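Local coordinates for ethanolamine utilization protein EutJ (Carboxydothermus hydrogenoformans Z-2901, PDB 3H1Q) that binds ATP in the cleft of an actin-like ATPase fold and probably takes part in ethanolamine utilization, its precise role being unsettled, at residues 12-15 / 16-20; 74-77 / 78-81; 213-216 / 217-220; 257-260 / 261-264. All coordinates share one frame; numbering follows the deposited sequence.

Interaction 1: 12-15 / 16-20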
loop_
_atom_site.group_PDB
_atom_site.type_symbol
_atom_site.label_atom_id
_atom_site.label_comp_id
_atom_site.label_asym_id
_atom_site.label_seq_id
_atom_site.Cartn_x
_atom_site.Cartn_y
_atom_site.Cartn_z
ATOM N N LEU A 12 10.998 -10.818 -1.078
ATOM C CA LEU A 12 10.510 -12.067 -0.512
ATOM C C LEU A 12 8.989 -12.069 -0.535
ATOM O O LEU A 12 8.358 -12.926 -1.178
ATOM C CB LEU A 12 11.008 -12.257 0.926
ATOM C CG LEU A 12 10.690 -13.593 1.604
ATOM C CD1 LEU A 12 11.254 -14.752 0.813
ATOM C CD2 LEU A 12 11.180 -13.651 3.047
ATOM N N LEU A 13 8.417 -11.074 0.144
ATOM C CA LEU A 13 6.993 -10.979 0.319
ATOM C C LEU A 13 6.335 -10.989 -1.017
ATOM O O LEU A 13 5.262 -11.554 -1.176
ATOM C CB LEU A 13 6.622 -9.724 1.069
ATOM C CG LEU A 13 5.176 -9.687 1.541
ATOM C CD1 LEU A 13 4.821 -10.919 2.297
ATOM C CD2 LEU A 13 4.954 -8.500 2.401
ATOM N N ASN A 14 6.976 -10.404 -2.004
ATOM C CA ASN A 14 6.358 -10.440 -3.314
ATOM C C ASN A 14 6.190 -11.867 -3.862
ATOM O O ASN A 14 5.160 -12.203 -4.473
ATOM C CB ASN A 14 7.112 -9.608 -4.328
ATOM C CG ASN A 14 6.435 -9.628 -5.648
ATOM O OD1 ASN A 14 5.335 -9.131 -5.744
ATOM N ND2 ASN A 14 7.051 -10.236 -6.672
ATOM N N ASP A 15 7.225 -12.685 -3.653
ATOM C CA ASP A 15 7.160 -14.065 -4.023
ATOM C C ASP A 15 6.216 -14.898 -3.168
ATOM O O ASP A 15 5.462 -15.708 -3.709
ATOM C CB ASP A 15 8.545 -14.659 -4.061
ATOM C CG ASP A 15 9.172 -14.506 -5.422
ATOM O OD1 ASP A 15 8.476 -14.745 -6.446
ATOM O OD2 ASP A 15 10.362 -14.131 -5.498
ATOM N N LEU A 16 6.260 -14.710 -1.852
ATOM C CA LEU A 16 5.385 -15.470 -0.978
ATOM C C LEU A 16 3.971 -15.289 -1.518
ATOM O O LEU A 16 3.252 -16.288 -1.727
ATOM C CB LEU A 16 5.503 -15.044 0.494
ATOM C CG LEU A 16 6.899 -15.237 1.129
ATOM C CD1 LEU A 16 6.908 -14.895 2.601
ATOM C CD2 LEU A 16 7.502 -16.658 0.965
ATOM N N ILE A 17 3.613 -14.032 -1.814
ATOM C CA ILE A 17 2.319 -13.732 -2.383
ATOM C C ILE A 17 2.129 -14.363 -3.744
ATOM O O ILE A 17 1.342 -15.271 -3.886
ATOM C CB ILE A 17 2.066 -12.250 -2.463
ATOM C CG1 ILE A 17 1.796 -11.703 -1.053
ATOM C CG2 ILE A 17 0.888 -12.005 -3.354
ATOM C CD1 ILE A 17 2.315 -10.331 -0.798
ATOM N N VAL A 18 2.879 -13.915 -4.734
ATOM C CA VAL A 18 2.718 -14.395 -6.098
ATOM C C VAL A 18 2.945 -15.912 -6.339
ATOM O O VAL A 18 2.172 -16.550 -7.035
ATOM C CB VAL A 18 3.579 -13.571 -7.067
ATOM C CG1 VAL A 18 3.360 -14.045 -8.479
ATOM C CG2 VAL A 18 3.254 -12.102 -6.956
ATOM N N ARG A 19 4.004 -16.501 -5.799
ATOM C CA ARG A 19 4.233 -17.927 -6.072
ATOM C C ARG A 19 3.537 -18.789 -5.028
ATOM O O ARG A 19 3.730 -20.003 -4.991
ATOM C CB ARG A 19 5.710 -18.266 -6.105
ATOM C CG ARG A 19 6.552 -17.300 -6.788
ATOM C CD ARG A 19 6.408 -17.384 -8.244
ATOM N NE ARG A 19 6.945 -16.147 -8.809
ATOM C CZ ARG A 19 7.006 -15.841 -10.108
ATOM N NH1 ARG A 19 6.566 -16.679 -11.055
ATOM N NH2 ARG A 19 7.525 -14.672 -10.463
ATOM N N GLU A 20 2.734 -18.138 -4.178
ATOM C CA GLU A 20 1.993 -18.807 -3.096
ATOM C C GLU A 20 2.824 -19.865 -2.381
ATOM O O GLU A 20 2.549 -21.047 -2.518
ATOM C CB GLU A 20 0.707 -19.428 -3.645
ATOM C CG GLU A 20 -0.234 -18.426 -4.306
ATOM C CD GLU A 20 -1.510 -19.064 -4.858
ATOM O OE1 GLU A 20 -1.574 -20.316 -4.908
ATOM O OE2 GLU A 20 -2.451 -18.318 -5.235
#
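Asp-15 and Arg-19, one helical turn apart, are joined by a salt bridge in which Arg-19 NE donates to Asp-15 OD1 at 3.1 Å. The carboxylate oxygen lies at the edge of the guanidinium, close to its plane, and is approached nearly along its own C-O axis, yet the two flat groups are turned 48° against each other. Only NE is within bonding distance of this carboxylate, so the bridge is single-pronged. A bend at chi2 of Arg-19 (-75°) brings NE back toward the preceding turn, and Val-18 CG1 lies over one guanidinium face, offset toward its rim.

The remaining side chains meet in the same i to i+4 spacing. Leu-13 CG rests against Ile-17 CD1 at 3.8 Å and Leu-12 CG against Leu-16 CD1 at 4.1 Å, each pair crossing obliquely. Asn-14 and Val-18 run alongside one another, with Asn-14 OD1 3.8 Å from Val-18 CG2. Beneath them, four helical backbone bonds carry the register, the last from Arg-19 N to Asp-15 O at 2.7 Å.

Further out, helix 3-18 is closed by a Schellman motif: Glu-20, with positive phi, is the C-prime residue, and its N bonds Ile-17 O at 3.2 Å while Ile-21 N returns to Leu-16 O. Glu-20 OE2 forms a salt bridge with Lys-83 NZ. Leu-12, Leu-13 and Leu-16 all pack on Pro-51 of strand 51-58.

The contact thus sets a leucine face on Pro-51 apart from the Asp-15/Arg-19 pair, in which the carboxylate probably offsets the arginine charge.

Interaction 2: 74-77 / 78-81; sequences IQIV and RELK
This is an i to i+3 and i to i+4 contact within helix 70-87, between Ile-76 on one side and Glu-79 and Leu-80 on the other. The helix follows strand 51-58 and precedes strand 94-98 of the five-stranded sheet, whose 3-2-1-4-5 order is that of the ribonuclease H-like fold found in actin-type ATPases.

Ile-76 uses its two branches differently. CG2, anti to the backbone N, meets Leu-80 CD1 at 3.9 Å, and both side chains continue the packing onto Ile-40 of strand 39-45. CD1, at the end of the other branch, faces the carboxyl group of Glu-79, 3.8 Å from its CD. Glu-79 gets there by a chi1 of 82°, which sets CG between the backbone N and the carbonyl carbon, and the chain then extends alongside Ile-76, pointing the same way. Its OE2 forms a salt bridge with Lys-57 NZ on strand 51-58.

On another side of the helix, Ile-74 CG2 touches the aliphatic part of Arg-78, at CD, from 3.7 Å. The guanidinium lies beyond, clear of the isoleucine. Val-77 and Ile-74 both reach Val-114 of helix 110-117.

Backbone bonds hold the frame; Lys-81 N to Val-77 O, at 2.8 Å, is nearly straight, with an N-H...O angle of 171°.

Between the side chains of the two segments the contact is thus one of packing, with Glu-79 laid along an isoleucine; its charge is answered outside them, by Lys-57, and apolar and charged groups both fasten the helix to the sheet.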
loop_
_atom_site.group_PDB
_atom_site.type_symbol
_atom_site.label_atom_id
_atom_site.label_comp_id
_atom_site.label_asym_id
_atom_site.label_seq_id
_atom_site.Cartn_x
_atom_site.Cartn_y
_atom_site.Cartn_z
ATOM N N ILE A 74 -15.268 -9.059 4.054
ATOM C CA ILE A 74 -15.147 -10.217 4.942
ATOM C C ILE A 74 -14.937 -11.489 4.151
ATOM O O ILE A 74 -14.037 -12.293 4.464
ATOM C CB ILE A 74 -16.350 -10.301 5.865
ATOM C CG1 ILE A 74 -16.296 -9.142 6.863
ATOM C CG2 ILE A 74 -16.408 -11.639 6.598
ATOM C CD1 ILE A 74 -17.493 -9.047 7.766
ATOM N N GLN A 75 -15.730 -11.647 3.096
ATOM C CA GLN A 75 -15.469 -12.708 2.126
ATOM C C GLN A 75 -14.001 -12.769 1.684
ATOM O O GLN A 75 -13.394 -13.861 1.722
ATOM C CB GLN A 75 -16.338 -12.540 0.894
ATOM C CG GLN A 75 -17.542 -13.446 0.831
ATOM C CD GLN A 75 -18.807 -12.659 0.488
ATOM O OE1 GLN A 75 -19.169 -11.716 1.202
ATOM N NE2 GLN A 75 -19.471 -13.026 -0.613
ATOM N N ILE A 76 -13.452 -11.613 1.255
ATOM C CA ILE A 76 -12.047 -11.502 0.794
ATOM C C ILE A 76 -11.087 -11.824 1.941
ATOM O O ILE A 76 -10.290 -12.763 1.833
ATOM C CB ILE A 76 -11.688 -10.108 0.150
ATOM C CG1 ILE A 76 -12.572 -9.774 -1.070
ATOM C CG2 ILE A 76 -10.190 -10.036 -0.219
ATOM C CD1 ILE A 76 -12.486 -10.778 -2.214
ATOM N N VAL A 77 -11.161 -11.089 3.043
ATOM C CA VAL A 77 -10.288 -11.442 4.157
ATOM C C VAL A 77 -10.420 -12.923 4.501
ATOM O O VAL A 77 -9.424 -13.630 4.649
ATOM C CB VAL A 77 -10.575 -10.633 5.378
ATOM C CG1 VAL A 77 -9.711 -11.105 6.542
ATOM C CG2 VAL A 77 -10.349 -9.181 5.053
ATOM N N ARG A 78 -11.656 -13.412 4.602
ATOM C CA ARG A 78 -11.839 -14.828 4.869
ATOM C C ARG A 78 -11.105 -15.685 3.858
ATOM O O ARG A 78 -10.367 -16.580 4.254
ATOM C CB ARG A 78 -13.304 -15.192 5.006
ATOM C CG ARG A 78 -13.751 -14.894 6.401
ATOM C CD ARG A 78 -15.206 -15.175 6.631
ATOM N NE ARG A 78 -15.565 -16.557 6.325
ATOM C CZ ARG A 78 -15.666 -17.528 7.221
ATOM N NH1 ARG A 78 -15.423 -17.285 8.510
ATOM N NH2 ARG A 78 -15.999 -18.753 6.816
ATOM N N GLU A 79 -11.251 -15.399 2.567
ATOM C CA GLU A 79 -10.651 -16.293 1.569
ATOM C C GLU A 79 -9.103 -16.246 1.600
ATOM O O GLU A 79 -8.427 -17.269 1.378
ATOM C CB GLU A 79 -11.261 -16.100 0.163
ATOM C CG GLU A 79 -10.717 -14.952 -0.690
ATOM C CD GLU A 79 -11.750 -14.444 -1.757
ATOM O OE1 GLU A 79 -12.869 -13.952 -1.377
ATOM O OE2 GLU A 79 -11.430 -14.527 -2.983
ATOM N N LEU A 80 -8.572 -15.064 1.937
ATOM C CA LEU A 80 -7.145 -14.863 2.105
ATOM C C LEU A 80 -6.645 -15.654 3.303
ATOM O O LEU A 80 -5.743 -16.492 3.147
ATOM C CB LEU A 80 -6.805 -13.378 2.252
ATOM C CG LEU A 80 -7.199 -12.450 1.105
ATOM C CD1 LEU A 80 -6.763 -11.073 1.434
ATOM C CD2 LEU A 80 -6.626 -12.878 -0.247
ATOM N N LYS A 81 -7.238 -15.415 4.478
ATOM C CA LYS A 81 -6.887 -16.154 5.686
ATOM C C LYS A 81 -6.814 -17.641 5.429
ATOM O O LYS A 81 -5.936 -18.324 5.955
ATOM C CB LYS A 81 -7.894 -15.922 6.786
ATOM C CG LYS A 81 -7.416 -16.379 8.133
ATOM C CD LYS A 81 -8.278 -15.803 9.232
ATOM C CE LYS A 81 -9.213 -16.848 9.812
ATOM N NZ LYS A 81 -8.533 -17.665 10.844
#

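Interaction 3: 213-216 / 217-220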
loop_
_atom_site.group_PDB
_atom_site.type_symbol
_atom_site.label_atom_id
_atom_site.label_comp_id
_atom_site.label_asym_id
_atom_site.label_seq_id
_atom_site.Cartn_x
_atom_site.Cartn_y
_atom_site.Cartn_z
HETATM N N MSE A 213 -0.157 15.238 -9.421
HETATM C CA MSE A 213 0.149 14.564 -8.175
HETATM C C MSE A 213 1.267 15.265 -7.410
HETATM O O MSE A 213 1.063 15.738 -6.277
HETATM C CB MSE A 213 0.502 13.112 -8.459
HETATM C CG MSE A 213 -0.708 12.316 -8.932
HETATM SE SE MSE A 213 -0.443 10.369 -9.015
HETATM C CE MSE A 213 -2.204 9.857 -9.665
ATOM N N ALA A 214 2.430 15.354 -8.073
ATOM C CA ALA A 214 3.666 15.957 -7.532
ATOM C C ALA A 214 3.507 17.390 -7.013
ATOM O O ALA A 214 3.972 17.726 -5.916
ATOM C CB ALA A 214 4.774 15.889 -8.578
ATOM N N LEU A 215 2.834 18.216 -7.808
ATOM C CA LEU A 215 2.574 19.605 -7.442
ATOM C C LEU A 215 1.646 19.735 -6.229
ATOM O O LEU A 215 1.776 20.673 -5.426
ATOM C CB LEU A 215 2.064 20.389 -8.657
ATOM C CG LEU A 215 3.100 20.309 -9.798
ATOM C CD1 LEU A 215 2.544 20.659 -11.196
ATOM C CD2 LEU A 215 4.363 21.110 -9.459
ATOM N N ILE A 216 0.730 18.776 -6.084
ATOM C CA ILE A 216 -0.135 18.730 -4.919
ATOM C C ILE A 216 0.701 18.485 -3.658
ATOM O O ILE A 216 0.444 19.077 -2.607
ATOM C CB ILE A 216 -1.249 17.681 -5.101
ATOM C CG1 ILE A 216 -2.170 18.097 -6.252
ATOM C CG2 ILE A 216 -2.037 17.465 -3.800
ATOM C CD1 ILE A 216 -3.143 17.025 -6.695
ATOM N N VAL A 217 1.717 17.638 -3.780
ATOM C CA VAL A 217 2.568 17.309 -2.648
ATOM C C VAL A 217 3.464 18.489 -2.384
ATOM O O VAL A 217 3.574 18.942 -1.248
ATOM C CB VAL A 217 3.436 16.070 -2.925
ATOM C CG1 VAL A 217 4.175 15.638 -1.661
ATOM C CG2 VAL A 217 2.582 14.931 -3.495
ATOM N N LYS A 218 4.085 18.980 -3.459
ATOM C CA LYS A 218 4.929 20.187 -3.439
ATOM C C LYS A 218 4.309 21.215 -2.530
ATOM O O LYS A 218 4.971 21.736 -1.626
ATOM C CB LYS A 218 5.059 20.781 -4.851
ATOM C CG LYS A 218 6.196 21.800 -5.025
ATOM C CD LYS A 218 6.389 22.271 -6.492
ATOM C CE LYS A 218 6.000 23.751 -6.696
ATOM N NZ LYS A 218 6.084 24.246 -8.117
ATOM N N GLU A 219 3.025 21.472 -2.787
ATOM C CA GLU A 219 2.208 22.381 -2.009
ATOM C C GLU A 219 2.217 22.058 -0.522
ATOM O O GLU A 219 2.567 22.899 0.302
ATOM C CB GLU A 219 0.772 22.391 -2.533
ATOM C CG GLU A 219 0.386 23.676 -3.225
ATOM C CD GLU A 219 0.259 24.885 -2.267
ATOM O OE1 GLU A 219 -0.590 25.771 -2.543
ATOM O OE2 GLU A 219 0.999 24.965 -1.250
ATOM N N VAL A 220 1.840 20.839 -0.176
ATOM C CA VAL A 220 1.729 20.469 1.218
ATOM C C VAL A 220 3.087 20.517 1.932
ATOM O O VAL A 220 3.155 20.719 3.149
ATOM C CB VAL A 220 1.111 19.097 1.311
ATOM C CG1 VAL A 220 0.517 18.873 2.692
ATOM C CG2 VAL A 220 0.030 18.968 0.247
#
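Leu-215 and Lys-218 make the main side-chain contact, three residues apart on the outer face of helix 199-220. They lie side by side and point the same way; Leu-215 CD2 touches the lysine at CD, 3.8 Å away, and NZ is also 3.8 Å from CD2. CG of Lys-218 stands anti to the backbone N (chi1 -164°), and a later bend at chi3 turns the ammonium end across the leucine methyl.

The inner face is apolar. Ala-214 and Val-217 both touch Phe-246 of helix 242-250, with Phe-249 and Leu-250 adding to the same helix-helix packing. Helix 199-220 here leads toward strand 230-233, at one margin of the four-stranded sheet, in the second lobe of the actin-like fold and in a part of the chain related to FtsA. Met-213, modelled as selenomethionine, rests on Thr-169; its side chain is about 8 Å from that of Lys-193, which binds ATP.

Among the backbone bonds, Lys-218 N to Ala-214 O is nearly straight (2.8 Å, 173°). Glu-219 N bonds Leu-215 O at 3.0 Å. Val-217 N donates to Met-213 O at 3.2 Å and weakly to Ala-214 O.

Interaction 4: 257-260 / 261-264; sequences PIHP and LLVT. With ATP (adenosine-5'-triphosphate), chain C.
His-259 and Leu-262 meet where the loop before helix 263-269 turns toward the nucleotide. With chi1 of -73°, Leu-262 holds CG beside its own backbone N, and CD1 touches His-259 CB at 3.8 Å, lying obliquely to the imidazole. The histidine ring swings away from this contact, and its ND1 is hydrogen-bonded to Tyr-238 OH.

Pro-257 and Val-263 make the second side-chain contact, crossing at about a right angle with CG of the proline 4.1 Å from Val-263 CG2. That methyl is anti to the carbonyl carbon of Val-263.

Leu-261 points elsewhere. Its CG is anti to the backbone N (chi1 -165°), which carries the isobutyl group to the ATP: CG approaches O1A of the alpha phosphate, and CD1 lies 3.8 Å from C8 of the adenine. Leu-56 and Trp-58 of strand 51-58 touch the same side chain. The nucleotide's polar grip comes from other residues, including Glu-190, Lys-193 and the backbone N of Gly-235.

Two successive i to i+3 bonds wind the backbone between these groups. Leu-262 N donates to His-259 O at 2.9 Å, and Val-263 N to Pro-260 O at 3.0 Å.

Such a tight turn sends consecutive leucines different ways: Leu-262 packs against Ile-17 of helix 3-18, whereas Leu-261 offers hydrocarbon beside the alpha phosphate and C8, so it shapes the pocket by packing and leaves polar binding to other residues.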
loop_
_atom_site.group_PDB
_atom_site.type_symbol
_atom_site.label_atom_id
_atom_site.label_comp_id
_atom_site.label_asym_id
_atom_site.label_seq_id
_atom_site.Cartn_x
_atom_site.Cartn_y
_atom_site.Cartn_z
ATOM N N PRO A 257 10.522 2.362 -3.111
ATOM C CA PRO A 257 11.212 1.091 -2.851
ATOM C C PRO A 257 10.866 0.010 -3.847
ATOM O O PRO A 257 9.934 0.176 -4.603
ATOM C CB PRO A 257 10.765 0.721 -1.432
ATOM C CG PRO A 257 10.279 1.994 -0.851
ATOM C CD PRO A 257 9.627 2.711 -2.001
ATOM N N ILE A 258 11.641 -1.077 -3.860
ATOM C CA ILE A 258 11.460 -2.162 -4.847
ATOM C C ILE A 258 9.967 -2.547 -5.054
ATOM O O ILE A 258 9.485 -2.540 -6.192
ATOM C CB ILE A 258 12.372 -3.414 -4.557
ATOM N N HIS A 259 9.207 -2.861 -4.014
ATOM C CA HIS A 259 7.831 -3.305 -4.318
ATOM C C HIS A 259 6.833 -2.346 -3.683
ATOM O O HIS A 259 6.246 -2.645 -2.647
ATOM C CB HIS A 259 7.576 -4.753 -3.894
ATOM C CG HIS A 259 8.066 -5.774 -4.867
ATOM N ND1 HIS A 259 7.443 -6.011 -6.071
ATOM C CD2 HIS A 259 9.084 -6.663 -4.792
ATOM C CE1 HIS A 259 8.075 -6.976 -6.717
ATOM N NE2 HIS A 259 9.069 -7.395 -5.957
ATOM N N PRO A 260 6.637 -1.186 -4.316
ATOM C CA PRO A 260 5.982 -0.089 -3.600
ATOM C C PRO A 260 4.666 -0.514 -2.899
ATOM O O PRO A 260 4.535 -0.295 -1.673
ATOM C CB PRO A 260 5.794 0.992 -4.683
ATOM C CG PRO A 260 5.970 0.284 -5.980
ATOM C CD PRO A 260 6.866 -0.879 -5.735
ATOM N N LEU A 261 3.770 -1.177 -3.649
ATOM C CA LEU A 261 2.479 -1.696 -3.152
ATOM C C LEU A 261 2.508 -2.421 -1.819
ATOM O O LEU A 261 1.496 -2.460 -1.128
ATOM C CB LEU A 261 1.851 -2.638 -4.178
ATOM C CG LEU A 261 0.366 -3.038 -4.079
ATOM C CD1 LEU A 261 -0.184 -3.337 -5.473
ATOM C CD2 LEU A 261 0.054 -4.207 -3.092
ATOM N N LEU A 262 3.651 -2.985 -1.462
ATOM C CA LEU A 262 3.766 -3.833 -0.299
ATOM C C LEU A 262 4.211 -3.124 0.965
ATOM O O LEU A 262 4.231 -3.706 2.068
ATOM C CB LEU A 262 4.710 -4.987 -0.610
ATOM C CG LEU A 262 4.037 -5.980 -1.541
ATOM C CD1 LEU A 262 5.038 -6.996 -2.067
ATOM C CD2 LEU A 262 2.897 -6.648 -0.763
ATOM N N VAL A 263 4.579 -1.864 0.838
ATOM C CA VAL A 263 5.267 -1.277 1.996
ATOM C C VAL A 263 4.333 -1.154 3.197
ATOM O O VAL A 263 4.707 -1.589 4.285
ATOM C CB VAL A 263 6.054 0.052 1.690
ATOM C CG1 VAL A 263 6.776 0.564 2.938
ATOM C CG2 VAL A 263 7.034 -0.175 0.547
ATOM N N THR A 264 3.130 -0.606 2.991
ATOM C CA THR A 264 2.199 -0.393 4.097
ATOM C C THR A 264 1.753 -1.733 4.647
ATOM O O THR A 264 1.871 -1.960 5.855
ATOM C CB THR A 264 0.951 0.473 3.715
ATOM O OG1 THR A 264 1.379 1.690 3.086
ATOM C CG2 THR A 264 0.129 0.834 4.966
HETATM P PG ATP C . -3.455 1.392 -0.075
HETATM O O1G ATP C . -2.850 0.007 -0.254
HETATM O O2G ATP C . -2.593 2.506 -0.602
HETATM O O3G ATP C . -3.866 1.695 1.361
HETATM P PB ATP C . -4.886 0.468 -2.292
HETATM O O1B ATP C . -6.080 0.744 -3.139
HETATM O O2B ATP C . -4.707 -0.960 -1.854
HETATM O O3B ATP C . -4.750 1.464 -1.040
HETATM P PA ATP C . -2.210 0.251 -3.534
HETATM O O1A ATP C . -2.261 -1.225 -3.271
HETATM O O2A ATP C . -1.167 1.072 -2.818
HETATM O O3A ATP C . -3.618 0.967 -3.166
HETATM O "O5'" ATP C . -2.182 0.514 -5.116
HETATM C "C5'" ATP C . -3.162 0.071 -6.038
HETATM C "C4'" ATP C . -2.785 0.767 -7.328
HETATM O "O4'" ATP C . -1.451 0.395 -7.687
HETATM C "C3'" ATP C . -3.664 0.328 -8.474
HETATM O "O3'" ATP C . -4.108 1.456 -9.236
HETATM C "C2'" ATP C . -2.762 -0.471 -9.375
HETATM O "O2'" ATP C . -3.109 -0.301 -10.744
HETATM C "C1'" ATP C . -1.371 0.057 -9.069
HETATM N N9 ATP C . -0.433 -1.018 -9.543
HETATM C C8 ATP C . -0.303 -2.281 -9.082
HETATM N N7 ATP C . 0.588 -3.000 -9.819
HETATM C C5 ATP C . 1.047 -2.203 -10.800
HETATM C C6 ATP C . 2.013 -2.308 -11.929
HETATM N N6 ATP C . 2.701 -3.447 -12.174
HETATM N N1 ATP C . 2.195 -1.216 -12.717
HETATM C C2 ATP C . 1.544 -0.056 -12.521
HETATM N N3 ATP C . 0.665 0.117 -11.511
HETATM C C4 ATP C . 0.368 -0.899 -10.626
#

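Along the chain the four contacts come in the order 1, 2, 3, 4, each on a single unbroken run, so none encloses a long loop and none nests in or crosses another. Interaction 1 ends helix 3-18, interaction 2 lies on helix 70-87 against the five-stranded sheet, and interaction 3, about 33 Å from interaction 1 between centres, belongs to the other lobe. Interaction 4 begins the last helix near the middle of the molecule. Only interactions 1 and 4 touch: Asn-14 packs on His-259, and Leu-13 and Ile-17 on Leu-262, so the N-terminal helix leans on the segment that lines the ATP pocket.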